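Local structure of type II restriction enzyme ngomi (Neisseria gonorrhoeae, 1FIU) at residues 4-8 with 79-84; 106-112 with 176-180; 145-150 with 169-173. The protein recognises the double-stranded DNA sequence 5'-GCCGGC-3' and cleaves it after the first G, acting as a magnesium-dependent homotetramer. All coordinates share one frame. Residue numbers count along the deposited sequence, not the author numbering.

Interaction 1: 4-8 with 79-84; sequences LFTQE and SAFEKL
Residues 4-8 form the first turn of helix 4-18, closed by the bond Glu8 N to Leu4 O (2.8 Å), while 79-84 continues from helix 62-81 in helical turns with i+3 bonds, Lys83 N to Ala80 O (3.1 Å) and Leu84 N to Phe81 O (2.9 Å). This is packing of two helical segments on the periphery of a PD-(D/E)XK nuclease, about 19 Å from the bound DNA at the nearest atom. The backbones come closest at Phe5 and Ala80, whose CA atoms are 6.6 Å apart; the small methyl side chain of Ala80 suits so short a spacing. Phe5, with chi1 m, projects its ring into the gap: CE2 lies 3.8 Å from Ala80 CB and 3.5 Å from Ala80 O, and CZ is 3.9 Å from Leu84 CD2. Leu282 of helix 280-283 touches both Phe5 and Leu84, so the ring lies largely among apolar side chains, with Ala80 O close by. Beside the ring the contact turns polar. Lys83 has an extended chain up to a final m torsion, and its aliphatic CE meets Leu4 CD1 at 3.9 Å; Leu4 and Phe5 also reach the second subunit, packing on its Glu157 and Val160. The CA-to-CB bond of Glu8 points toward 79-84, and chi1 and chi2 both m bring the carboxylate to Ser79, whose OG lies 3.2 Å from each of Glu8 OE1 and OE2.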
loop_
_atom_site.group_PDB
_atom_site.type_symbol
_atom_site.label_atom_id
_atom_site.label_comp_id
_atom_site.label_asym_id
_atom_site.label_seq_id
_atom_site.Cartn_x
_atom_site.Cartn_y
_atom_site.Cartn_z
ATOM N N LEU I 4 -27.723 -29.635 3.831
ATOM C CA LEU I 4 -28.313 -28.352 4.175
ATOM C C LEU I 4 -27.758 -27.138 3.450
ATOM O O LEU I 4 -28.503 -26.201 3.214
ATOM C CB LEU I 4 -28.270 -28.109 5.686
ATOM C CG LEU I 4 -29.077 -29.099 6.521
ATOM C CD1 LEU I 4 -29.091 -28.621 7.971
ATOM C CD2 LEU I 4 -30.503 -29.219 5.982
ATOM N N PHE I 5 -26.470 -27.136 3.115
ATOM C CA PHE I 5 -25.934 -25.982 2.403
ATOM C C PHE I 5 -26.498 -25.930 0.981
ATOM O O PHE I 5 -26.627 -24.847 0.406
ATOM C CB PHE I 5 -24.408 -25.990 2.414
ATOM C CG PHE I 5 -23.805 -25.456 3.710
ATOM C CD1 PHE I 5 -22.429 -25.369 3.870
ATOM C CD2 PHE I 5 -24.624 -25.039 4.757
ATOM C CE1 PHE I 5 -21.876 -24.874 5.064
ATOM C CE2 PHE I 5 -24.085 -24.542 5.942
ATOM C CZ PHE I 5 -22.715 -24.460 6.092
ATOM N N THR I 6 -26.859 -27.095 0.431
ATOM C CA THR I 6 -27.448 -27.120 -0.907
ATOM C C THR I 6 -28.868 -26.563 -0.776
ATOM O O THR I 6 -29.315 -25.756 -1.607
ATOM C CB THR I 6 -27.471 -28.560 -1.479
ATOM O OG1 THR I 6 -26.125 -29.042 -1.572
ATOM C CG2 THR I 6 -28.108 -28.594 -2.880
ATOM N N GLN I 7 -29.565 -26.956 0.288
ATOM C CA GLN I 7 -30.913 -26.468 0.526
ATOM C C GLN I 7 -30.896 -24.947 0.729
ATOM O O GLN I 7 -31.745 -24.223 0.202
ATOM C CB GLN I 7 -31.513 -27.165 1.749
ATOM C CG GLN I 7 -31.687 -28.659 1.541
ATOM C CD GLN I 7 -32.405 -29.340 2.678
ATOM O OE1 GLN I 7 -33.397 -28.824 3.199
ATOM N NE2 GLN I 7 -31.918 -30.519 3.062
ATOM N N GLU I 8 -29.913 -24.459 1.482
ATOM C CA GLU I 8 -29.810 -23.019 1.727
ATOM C C GLU I 8 -29.520 -22.256 0.432
ATOM O O GLU I 8 -30.016 -21.158 0.235
ATOM C CB GLU I 8 -28.696 -22.723 2.727
ATOM C CG GLU I 8 -29.022 -23.101 4.159
ATOM C CD GLU I 8 -30.146 -22.270 4.748
ATOM O OE1 GLU I 8 -30.266 -21.076 4.389
ATOM O OE2 GLU I 8 -30.900 -22.809 5.588
ATOM N N SER I 79 -27.998 -17.535 7.907
ATOM C CA SER I 79 -28.531 -18.875 8.079
ATOM C C SER I 79 -27.505 -19.996 7.949
ATOM O O SER I 79 -27.499 -20.942 8.744
ATOM C CB SER I 79 -29.685 -19.082 7.080
ATOM O OG SER I 79 -30.434 -20.230 7.427
ATOM N N ALA I 80 -26.634 -19.925 6.948
ATOM C CA ALA I 80 -25.649 -20.979 6.766
ATOM C C ALA I 80 -24.517 -20.937 7.815
ATOM O O ALA I 80 -24.102 -21.974 8.337
ATOM C CB ALA I 80 -25.060 -20.912 5.336
ATOM N N PHE I 81 -24.041 -19.731 8.142
ATOM C CA PHE I 81 -22.951 -19.606 9.102
ATOM C C PHE I 81 -23.364 -20.069 10.492
ATOM O O PHE I 81 -22.540 -20.602 11.261
ATOM C CB PHE I 81 -22.459 -18.145 9.143
ATOM C CG PHE I 81 -21.170 -17.966 9.902
ATOM C CD1 PHE I 81 -20.016 -18.649 9.527
ATOM C CD2 PHE I 81 -21.114 -17.099 10.991
ATOM C CE1 PHE I 81 -18.816 -18.473 10.224
ATOM C CE2 PHE I 81 -19.924 -16.914 11.688
ATOM C CZ PHE I 81 -18.775 -17.598 11.310
ATOM N N GLU I 82 -24.640 -19.875 10.799
ATOM C CA GLU I 82 -25.190 -20.293 12.085
ATOM C C GLU I 82 -24.986 -21.794 12.317
ATOM O O GLU I 82 -24.871 -22.239 13.465
ATOM C CB GLU I 82 -26.680 -19.951 12.158
ATOM C CG GLU I 82 -27.313 -20.280 13.502
ATOM C CD GLU I 82 -28.763 -19.822 13.601
ATOM O OE1 GLU I 82 -29.371 -19.495 12.555
ATOM O OE2 GLU I 82 -29.301 -19.798 14.733
ATOM N N LYS I 83 -24.909 -22.576 11.234
ATOM C CA LYS I 83 -24.734 -24.025 11.347
ATOM C C LYS I 83 -23.284 -24.464 11.544
ATOM O O LYS I 83 -22.991 -25.654 11.684
ATOM C CB LYS I 83 -25.335 -24.716 10.106
ATOM C CG LYS I 83 -26.812 -24.379 9.936
ATOM C CD LYS I 83 -27.457 -25.076 8.756
ATOM C CE LYS I 83 -28.964 -24.767 8.715
ATOM N NZ LYS I 83 -29.669 -25.241 9.964
ATOM N N LEU I 84 -22.368 -23.499 11.590
ATOM C CA LEU I 84 -20.959 -23.829 11.742
ATOM C C LEU I 84 -20.395 -23.494 13.136
ATOM O O LEU I 84 -19.183 -23.389 13.320
ATOM C CB LEU I 84 -20.159 -23.110 10.642
ATOM C CG LEU I 84 -20.506 -23.541 9.201
ATOM C CD1 LEU I 84 -19.749 -22.673 8.202
ATOM C CD2 LEU I 84 -20.162 -25.022 9.001
#

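Interaction 2: 106-112 with 176-180; sequences ARYQQYA and NMPLL
The carboxamide of Gln110 grips the backbone of Leu180 with a pair of hydrogen bonds, Leu180 N to Gln110 OE1 (3.0 Å) and Gln110 NE2 to Leu180 O (2.9 Å), both nearly straight at 168°. A glutamine suits this place because its amide offers a donor and an acceptor side by side, as the N-H and C=O of one residue in a neighbouring strand would; here it meets the start of strand 179-187, a central strand of the PD-(D/E)XK nuclease sheet that also carries the magnesium ligand Cys186. To reach it, Gln110 takes chi1 m and chi2 near 102°. A third bond joins the backbones, Gln109 N to Pro178 O (2.9 Å), and Tyr108 CA makes a CA-H...O contact of 3.3 Å with the same Pro178 O. The CA atoms of Tyr108 and Pro178, and of Gln109 and Met177, are each 5.2 Å apart. Residues 106-107 are 3-10, Tyr108 is extended (-111/148), and the chain then turns, with Tyr111 N bonded to Tyr108 O (3.0 Å), while 176-180 stays extended. Around this frame lie apolar groups. Leu180 (t, p) touches both tyrosines: its CB is 3.9 Å from Tyr108 CB and its CD2 is 3.9 Å from Tyr111 CE1. The phenol ends lead elsewhere, Tyr108 OH to Glu104 and Tyr111 OH to the carbonyl of Leu205. Tyr108 CD2 also packs on Pro178 CB at 4.0 Å. At the far end the flexible thioether side chain of Met177 curls over Ala112, whose CB lies 3.3 Å from Met177 CE.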
loop_
_atom_site.group_PDB
_atom_site.type_symbol
_atom_site.label_atom_id
_atom_site.label_comp_id
_atom_site.label_asym_id
_atom_site.label_seq_id
_atom_site.Cartn_x
_atom_site.Cartn_y
_atom_site.Cartn_z
ATOM N N ALA I 106 -16.812 2.212 13.132
ATOM C CA ALA I 106 -16.123 2.656 14.350
ATOM C C ALA I 106 -16.782 2.088 15.599
ATOM O O ALA I 106 -16.292 2.299 16.713
ATOM C CB ALA I 106 -16.063 4.187 14.436
ATOM N N ARG I 107 -17.885 1.365 15.430
ATOM C CA ARG I 107 -18.515 0.743 16.586
ATOM C C ARG I 107 -17.791 -0.566 16.898
ATOM O O ARG I 107 -18.081 -1.211 17.906
ATOM C CB ARG I 107 -19.994 0.446 16.311
ATOM C CG ARG I 107 -20.756 1.679 15.849
ATOM C CD ARG I 107 -22.250 1.590 16.116
ATOM N NE ARG I 107 -22.877 0.417 15.528
ATOM C CZ ARG I 107 -24.189 0.203 15.547
ATOM N NH1 ARG I 107 -24.992 1.086 16.123
ATOM N NH2 ARG I 107 -24.702 -0.882 14.986
ATOM N N TYR I 108 -16.831 -0.940 16.048
ATOM C CA TYR I 108 -16.098 -2.190 16.231
ATOM C C TYR I 108 -14.658 -1.940 16.612
ATOM O O TYR I 108 -14.034 -0.955 16.222
ATOM C CB TYR I 108 -16.216 -3.047 14.967
ATOM C CG TYR I 108 -17.676 -3.217 14.652
ATOM C CD1 TYR I 108 -18.274 -2.477 13.648
ATOM C CD2 TYR I 108 -18.491 -3.974 15.494
ATOM C CE1 TYR I 108 -19.680 -2.466 13.492
ATOM C CE2 TYR I 108 -19.878 -3.970 15.356
ATOM C CZ TYR I 108 -20.465 -3.208 14.356
ATOM O OH TYR I 108 -21.840 -3.154 14.254
ATOM N N GLN I 109 -14.150 -2.857 17.403
ATOM C CA GLN I 109 -12.838 -2.722 17.970
ATOM C C GLN I 109 -11.680 -2.291 17.092
ATOM O O GLN I 109 -10.967 -1.349 17.432
ATOM C CB GLN I 109 -12.504 -4.018 18.670
ATOM C CG GLN I 109 -11.616 -3.823 19.828
ATOM C CD GLN I 109 -11.516 -5.077 20.655
ATOM O OE1 GLN I 109 -12.527 -5.606 21.158
ATOM N NE2 GLN I 109 -10.302 -5.574 20.798
ATOM N N GLN I 110 -11.493 -2.964 15.958
ATOM C CA GLN I 110 -10.356 -2.633 15.121
ATOM C C GLN I 110 -10.395 -1.268 14.477
ATOM O O GLN I 110 -9.375 -0.811 13.978
ATOM C CB GLN I 110 -10.165 -3.680 14.012
ATOM C CG GLN I 110 -10.193 -5.106 14.509
ATOM C CD GLN I 110 -11.520 -5.754 14.230
ATOM O OE1 GLN I 110 -12.563 -5.332 14.756
ATOM N NE2 GLN I 110 -11.504 -6.771 13.360
ATOM N N TYR I 111 -11.554 -0.604 14.486
ATOM C CA TYR I 111 -11.673 0.712 13.852
ATOM C C TYR I 111 -12.294 1.791 14.753
ATOM O O TYR I 111 -12.648 2.879 14.273
ATOM C CB TYR I 111 -12.518 0.584 12.577
ATOM C CG TYR I 111 -11.936 -0.419 11.582
ATOM C CD1 TYR I 111 -12.379 -1.739 11.556
ATOM C CD2 TYR I 111 -10.859 -0.065 10.769
ATOM C CE1 TYR I 111 -11.756 -2.701 10.734
ATOM C CE2 TYR I 111 -10.214 -1.025 9.946
ATOM C CZ TYR I 111 -10.673 -2.321 9.944
ATOM O OH TYR I 111 -10.030 -3.273 9.194
ATOM N N ALA I 112 -12.379 1.505 16.043
ATOM C CA ALA I 112 -13.002 2.459 16.981
ATOM C C ALA I 112 -12.307 3.815 17.016
ATOM O O ALA I 112 -12.946 4.827 17.303
ATOM C CB ALA I 112 -13.036 1.851 18.374
ATOM N N ASN I 176 -14.455 -2.136 26.078
ATOM C CA ASN I 176 -14.329 -2.741 24.768
ATOM C C ASN I 176 -15.610 -3.000 23.960
ATOM O O ASN I 176 -16.684 -3.243 24.508
ATOM C CB ASN I 176 -13.538 -4.026 24.920
ATOM C CG ASN I 176 -13.118 -4.590 23.601
ATOM O OD1 ASN I 176 -13.163 -3.894 22.583
ATOM N ND2 ASN I 176 -12.697 -5.849 23.598
ATOM N N MET I 177 -15.446 -2.987 22.637
ATOM C CA MET I 177 -16.534 -3.153 21.668
ATOM C C MET I 177 -16.484 -4.481 20.916
ATOM O O MET I 177 -15.489 -5.200 20.990
ATOM C CB MET I 177 -16.455 -2.012 20.660
ATOM C CG MET I 177 -16.541 -0.630 21.297
ATOM S SD MET I 177 -15.495 0.566 20.428
ATOM C CE MET I 177 -13.871 0.020 21.011
ATOM N N PRO I 178 -17.557 -4.812 20.167
ATOM C CA PRO I 178 -17.559 -6.073 19.418
ATOM C C PRO I 178 -16.477 -6.025 18.343
ATOM O O PRO I 178 -15.996 -4.959 17.997
ATOM C CB PRO I 178 -18.943 -6.117 18.787
ATOM C CG PRO I 178 -19.763 -5.231 19.657
ATOM C CD PRO I 178 -18.844 -4.111 20.008
ATOM N N LEU I 179 -16.131 -7.189 17.821
ATOM C CA LEU I 179 -15.106 -7.311 16.779
ATOM C C LEU I 179 -15.735 -7.438 15.392
ATOM O O LEU I 179 -16.754 -8.101 15.222
ATOM C CB LEU I 179 -14.253 -8.555 17.051
ATOM C CG LEU I 179 -13.327 -8.447 18.280
ATOM C CD1 LEU I 179 -13.071 -9.829 18.885
ATOM C CD2 LEU I 179 -12.006 -7.781 17.845
ATOM N N LEU I 180 -15.126 -6.779 14.407
ATOM C CA LEU I 180 -15.614 -6.873 13.027
ATOM C C LEU I 180 -14.988 -8.151 12.449
ATOM O O LEU I 180 -13.764 -8.261 12.350
ATOM C CB LEU I 180 -15.203 -5.632 12.217
ATOM C CG LEU I 180 -15.654 -5.654 10.744
ATOM C CD1 LEU I 180 -17.173 -5.834 10.682
ATOM C CD2 LEU I 180 -15.215 -4.368 10.032
#

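Interaction 3: 145-150 with 169-173; sequences RNLIAD and SLRAG
Two mostly irregular segments meet through a single beta bridge, Ile148 with Arg171 (CA-CA 5.5 Å), their end-to-end directions 67° apart: a loop-to-loop bridge at one end of the central sheet of the PD-(D/E)XK nuclease fold. Ser169 begins the second segment in a helical conformation (-55/-35); its O is 3.3 Å from Leu147 CD2. Leu170 follows, buried, its O accepting a nearly linear bond from Ile148 N (2.9 Å, 176°). Its branched side chain (m, t) spreads across two neighbours: CB packs on Ile148 CG1 at 4.2 Å, and CD2 lies over one face of the Arg145 guanidinium, 3.9 Å from NE, while Arg145 NH1 bonds Val286 O of the second subunit. Arg171 is extended (-81/126). Its CA-to-CB bond points away, yet the long side chain, with chi3 p, returns to make a two-pronged salt bridge with Asp150: NE to OD1 (3.0 Å) and NH2 to OD2 (2.8 Å). Ala172 N gives a weak bond to Ile148 O (3.3 Å); the same N-H also gives a weak bond to a water (3.1 Å from Ala172 N to its O), which donates to Ile148 O and Asp150 OD1 (2.6 Å each). The small Ala172 CB packs on Leu147 CB at 3.8 Å. Gly173 has positive phi (99/-22), where a CB would collide with the preceding carbonyl O. Ala149 N-caps helix 150-153, and Leu170 rests on Leu179 of strand 179-187.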
loop_
_atom_site.group_PDB
_atom_site.type_symbol
_atom_site.label_atom_id
_atom_site.label_comp_id
_atom_site.label_asym_id
_atom_site.label_seq_id
_atom_site.Cartn_x
_atom_site.Cartn_y
_atom_site.Cartn_z
ATOM N N ARG I 145 -18.531 -10.197 15.921
ATOM C CA ARG I 145 -18.445 -11.158 17.031
ATOM C C ARG I 145 -18.543 -10.389 18.342
ATOM O O ARG I 145 -17.766 -9.476 18.583
ATOM C CB ARG I 145 -17.100 -11.906 17.023
ATOM C CG ARG I 145 -17.099 -13.120 17.963
ATOM C CD ARG I 145 -15.770 -13.821 18.013
ATOM N NE ARG I 145 -15.817 -14.957 18.934
ATOM C CZ ARG I 145 -14.851 -15.859 19.058
ATOM N NH1 ARG I 145 -13.750 -15.763 18.316
ATOM N NH2 ARG I 145 -14.982 -16.869 19.923
ATOM N N ASN I 146 -19.505 -10.765 19.180
ATOM C CA ASN I 146 -19.652 -10.143 20.483
ATOM C C ASN I 146 -18.576 -10.684 21.410
ATOM O O ASN I 146 -18.062 -11.783 21.214
ATOM C CB ASN I 146 -21.040 -10.451 21.046
ATOM C CG ASN I 146 -22.123 -9.615 20.396
ATOM O OD1 ASN I 146 -23.303 -9.990 20.402
ATOM N ND2 ASN I 146 -21.738 -8.462 19.851
ATOM N N LEU I 147 -18.236 -9.905 22.429
ATOM C CA LEU I 147 -17.185 -10.299 23.355
ATOM C C LEU I 147 -17.634 -11.397 24.301
ATOM O O LEU I 147 -18.825 -11.684 24.403
ATOM C CB LEU I 147 -16.702 -9.068 24.097
ATOM C CG LEU I 147 -16.329 -7.929 23.138
ATOM C CD1 LEU I 147 -15.752 -6.785 23.939
ATOM C CD2 LEU I 147 -15.292 -8.394 22.086
ATOM N N ILE I 148 -16.678 -12.013 24.986
ATOM C CA ILE I 148 -16.995 -13.131 25.848
ATOM C C ILE I 148 -16.641 -12.957 27.314
ATOM O O ILE I 148 -15.719 -12.212 27.683
ATOM C CB ILE I 148 -16.335 -14.395 25.314
ATOM C CG1 ILE I 148 -14.824 -14.334 25.529
ATOM C CG2 ILE I 148 -16.650 -14.526 23.825
ATOM C CD1 ILE I 148 -14.054 -15.544 25.017
ATOM N N ALA I 149 -17.397 -13.655 28.155
ATOM C CA ALA I 149 -17.178 -13.572 29.584
ATOM C C ALA I 149 -15.951 -14.364 30.014
ATOM O O ALA I 149 -15.520 -15.335 29.353
ATOM C CB ALA I 149 -18.414 -14.094 30.318
ATOM N N ASP I 150 -15.386 -13.977 31.150
ATOM C CA ASP I 150 -14.245 -14.703 31.681
ATOM C C ASP I 150 -14.625 -16.167 31.950
ATOM O O ASP I 150 -13.807 -17.068 31.792
ATOM C CB ASP I 150 -13.763 -14.031 32.971
ATOM C CG ASP I 150 -12.972 -12.771 32.709
ATOM O OD1 ASP I 150 -12.853 -12.373 31.529
ATOM O OD2 ASP I 150 -12.470 -12.189 33.692
ATOM N N SER I 169 -8.491 -8.716 23.159
ATOM C CA SER I 169 -9.647 -8.211 22.443
ATOM C C SER I 169 -10.984 -8.881 22.752
ATOM O O SER I 169 -12.021 -8.215 22.753
ATOM C CB SER I 169 -9.398 -8.310 20.935
ATOM O OG SER I 169 -8.296 -7.482 20.583
ATOM N N LEU I 170 -10.963 -10.185 23.002
ATOM C CA LEU I 170 -12.216 -10.896 23.250
ATOM C C LEU I 170 -12.829 -10.648 24.592
ATOM O O LEU I 170 -13.992 -11.004 24.794
ATOM C CB LEU I 170 -12.020 -12.395 23.122
ATOM C CG LEU I 170 -11.879 -12.874 21.687
ATOM C CD1 LEU I 170 -11.370 -14.320 21.666
ATOM C CD2 LEU I 170 -13.270 -12.797 21.016
ATOM N N ARG I 171 -12.083 -10.042 25.513
ATOM C CA ARG I 171 -12.666 -9.873 26.839
ATOM C C ARG I 171 -13.610 -8.710 26.968
ATOM O O ARG I 171 -13.298 -7.587 26.608
ATOM C CB ARG I 171 -11.552 -9.834 27.893
ATOM C CG ARG I 171 -10.873 -11.187 27.954
ATOM C CD ARG I 171 -9.749 -11.242 28.964
ATOM N NE ARG I 171 -10.272 -11.372 30.329
ATOM C CZ ARG I 171 -9.488 -11.405 31.396
ATOM N NH1 ARG I 171 -8.173 -11.307 31.231
ATOM N NH2 ARG I 171 -10.010 -11.558 32.609
ATOM N N ALA I 172 -14.802 -9.037 27.454
ATOM C CA ALA I 172 -15.868 -8.067 27.637
ATOM C C ALA I 172 -15.560 -7.119 28.801
ATOM O O ALA I 172 -14.945 -7.518 29.793
ATOM C CB ALA I 172 -17.182 -8.810 27.889
ATOM N N GLY I 173 -15.964 -5.859 28.659
ATOM C CA GLY I 173 -15.756 -4.896 29.730
ATOM C C GLY I 173 -14.606 -3.894 29.744
ATOM O O GLY I 173 -14.711 -2.882 30.446
HETATM O O HOH W 1 -14.179 -11.246 29.585
#

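Along the chain interaction 1 comes first and is complete before the others begin; the whole of interaction 3 then falls between the two segments of interaction 2, 106-112 and 176-180. Interactions 2 and 3 have centres 11 Å apart and touch, with a probable hydrogen bond from Arg145 N to Leu179 O (2.8 Å) joining the antiparallel strands 141-145 and 179-187, so both lie at one end of the central sheet. Interaction 1, where helices 4-18 and 62-81 meet, stands 27 and 26 Å from their centres. The second subunit is within reach of five residues of each of interactions 1 and 3, and of Leu179 in interaction 2. All three lie back from the bound DNA.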